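Local coordinates for bifunctional autolysin (Staphylococcus aureus subsp. aureus Mu50, PDB 6FXO), which probably cleaves bacterial cell-wall peptidoglycan as a family 73 glycoside hydrolase with N-acetylglucosaminidase activity, at residues 169-172 / 173-176. Sequence-based numbering, arbitrary orientation.
Sequences WDTV and SKAI
The start of helix 172-180 in the lysozyme-like glucosaminidase fold is where Trp-169, Asp-170 and Thr-171 of the preceding loop meet Lys-174 and Ala-175 of the first turn. Thr-171 occupies the N-cap position, but its backbone does the joining: Thr-171 O accepts from Ala-175 N at 3.0 Å, almost in line with the C=O bond (160°). Val-172 O follows with Ile-176 N at 3.2 Å, continuing the helical pattern. Thr-171 OG1 makes no capping bond and donates instead to Asp-170 OD2 at 2.8 Å, from above the carboxylate plane. The same oxygen receives Lys-174 NZ at 3.0 Å through its syn lone pair, completing a salt bridge; the lysine chain, extended beyond CG, is long enough to run back past Thr-171. Ala-175 CA rests over one face of the Trp-169 indole, 4.1 Å from the five-membered ring's centroid, in a CH-pi contact. Its small methyl lets the broad ring come close, and Ala-175 CB lies 3.9 Å from Trp-169 CB. Farther along the turn, Ile-176 reaches Ala-94 and Phe-95 of helix 92-102. Two donors on Asp-170 OD2 should stabilise a negatively charged carboxylate, while the buried indole meets the helix through CH-pi and apolar contacts, and the Trp-169 backbone bonds to His-144.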
ATOM      1  N   TRP A 169     -13.743  15.907  12.188  1.00 85.10           N
ATOM      2  CA  TRP A 169     -12.567  16.189  11.376  1.00 87.97           C
ATOM      3  C   TRP A 169     -12.657  17.565  10.752  1.00 93.00           C
ATOM      4  O   TRP A 169     -12.659  17.735   9.543  1.00100.60           O
ATOM      5  CB  TRP A 169     -12.332  15.091  10.312  1.00 88.53           C
ATOM      6  CG  TRP A 169     -12.325  13.622  10.792  1.00 82.12           C
ATOM      7  CD1 TRP A 169     -11.991  13.135  12.031  1.00 89.89           C
ATOM      8  CD2 TRP A 169     -12.643  12.474   9.992  1.00 85.48           C
ATOM      9  NE1 TRP A 169     -12.089  11.772  12.042  1.00107.68           N
ATOM     10  CE2 TRP A 169     -12.482  11.337  10.803  1.00 98.88           C
ATOM     11  CE3 TRP A 169     -13.046  12.298   8.665  1.00 93.27           C
ATOM     12  CZ2 TRP A 169     -12.712  10.041  10.334  1.00 84.18           C
ATOM     13  CZ3 TRP A 169     -13.274  11.021   8.201  1.00 79.55           C
ATOM     14  CH2 TRP A 169     -13.107   9.911   9.028  1.00 84.31           C
ATOM     15  N   ASP A 170     -12.699  18.550  11.627  1.00103.72           N
ATOM     16  CA  ASP A 170     -12.788  19.977  11.312  1.00118.53           C
ATOM     17  C   ASP A 170     -11.461  20.576  10.860  1.00120.41           C
ATOM     18  O   ASP A 170     -11.425  21.704  10.369  1.00118.72           O
ATOM     19  CB  ASP A 170     -13.365  20.767  12.509  1.00125.54           C
ATOM     20  CG  ASP A 170     -12.607  20.622  13.818  1.00139.97           C
ATOM     21  OD1 ASP A 170     -12.983  19.749  14.629  1.00147.98           O
ATOM     22  OD2 ASP A 170     -11.648  21.386  14.037  1.00147.87           O
ATOM     23  N   THR A 171     -10.374  19.819  11.020  1.00121.44           N
ATOM     24  CA  THR A 171      -9.051  20.295  10.627  1.00123.20           C
ATOM     25  C   THR A 171      -8.289  19.161   9.962  1.00119.81           C
ATOM     26  O   THR A 171      -8.598  17.994  10.188  1.00115.23           O
ATOM     27  CB  THR A 171      -8.282  20.782  11.860  1.00129.54           C
ATOM     28  OG1 THR A 171      -9.172  21.497  12.716  1.00137.52           O
ATOM     29  CG2 THR A 171      -7.113  21.676  11.491  1.00134.38           C
ATOM     30  N   VAL A 172      -7.276  19.506   9.163  1.00113.70           N
ATOM     31  CA  VAL A 172      -6.496  18.477   8.480  1.00108.25           C
ATOM     32  C   VAL A 172      -5.710  17.478   9.337  1.00103.64           C
ATOM     33  O   VAL A 172      -5.657  16.305   8.975  1.00104.01           O
ATOM     34  CB  VAL A 172      -5.575  19.155   7.444  1.00107.13           C
ATOM     35  CG1 VAL A 172      -4.921  18.112   6.544  1.00103.61           C
ATOM     36  CG2 VAL A 172      -6.354  20.171   6.617  1.00118.20           C
ATOM     37  N   SER A 173      -5.115  17.909  10.466  1.00 97.27           N
ATOM     38  CA  SER A 173      -4.373  16.935  11.264  1.00 96.36           C
ATOM     39  C   SER A 173      -5.315  15.892  11.813  1.00 83.60           C
ATOM     40  O   SER A 173      -4.949  14.735  12.004  1.00 77.88           O
ATOM     41  CB  SER A 173      -3.636  17.629  12.406  1.00100.40           C
ATOM     42  OG  SER A 173      -3.374  16.750  13.489  1.00109.39           O
ATOM     43  N   LYS A 174      -6.537  16.338  12.048  1.00 81.50           N
ATOM     44  CA  LYS A 174      -7.661  15.580  12.579  1.00 83.79           C
ATOM     45  C   LYS A 174      -8.221  14.584  11.574  1.00 84.82           C
ATOM     46  O   LYS A 174      -8.468  13.440  11.952  1.00 77.14           O
ATOM     47  CB  LYS A 174      -8.784  16.532  13.055  1.00 85.74           C
ATOM     48  CG  LYS A 174      -8.509  17.250  14.384  1.00 91.19           C
ATOM     49  CD  LYS A 174      -9.578  18.320  14.724  1.00100.14           C
ATOM     50  CE  LYS A 174      -9.345  18.985  16.071  1.00116.90           C
ATOM     51  NZ  LYS A 174     -10.355  20.039  16.398  1.00121.46           N
ATOM     52  N   ALA A 175      -8.443  15.000  10.298  1.00 81.11           N
ATOM     53  CA  ALA A 175      -8.970  14.018   9.371  1.00 69.25           C
ATOM     54  C   ALA A 175      -7.943  12.914   9.254  1.00 60.94           C
ATOM     55  O   ALA A 175      -8.278  11.740   9.097  1.00 52.94           O
ATOM     56  CB  ALA A 175      -9.223  14.651   8.016  1.00 66.97           C
ATOM     57  N   ILE A 176      -6.673  13.298   9.341  1.00 50.91           N
ATOM     58  CA  ILE A 176      -5.636  12.294   9.249  1.00 45.67           C
ATOM     59  C   ILE A 176      -5.658  11.323  10.426  1.00 44.64           C
ATOM     60  O   ILE A 176      -5.484  10.114  10.224  1.00 44.09           O
ATOM     61  CB  ILE A 176      -4.273  13.023   9.196  1.00 41.67           C
ATOM     62  CG1 ILE A 176      -4.120  13.687   7.859  1.00 32.05           C
ATOM     63  CG2 ILE A 176      -3.107  12.062   9.507  1.00 42.95           C
ATOM     64  CD1 ILE A 176      -2.987  14.746   7.709  1.00 25.74           C
TER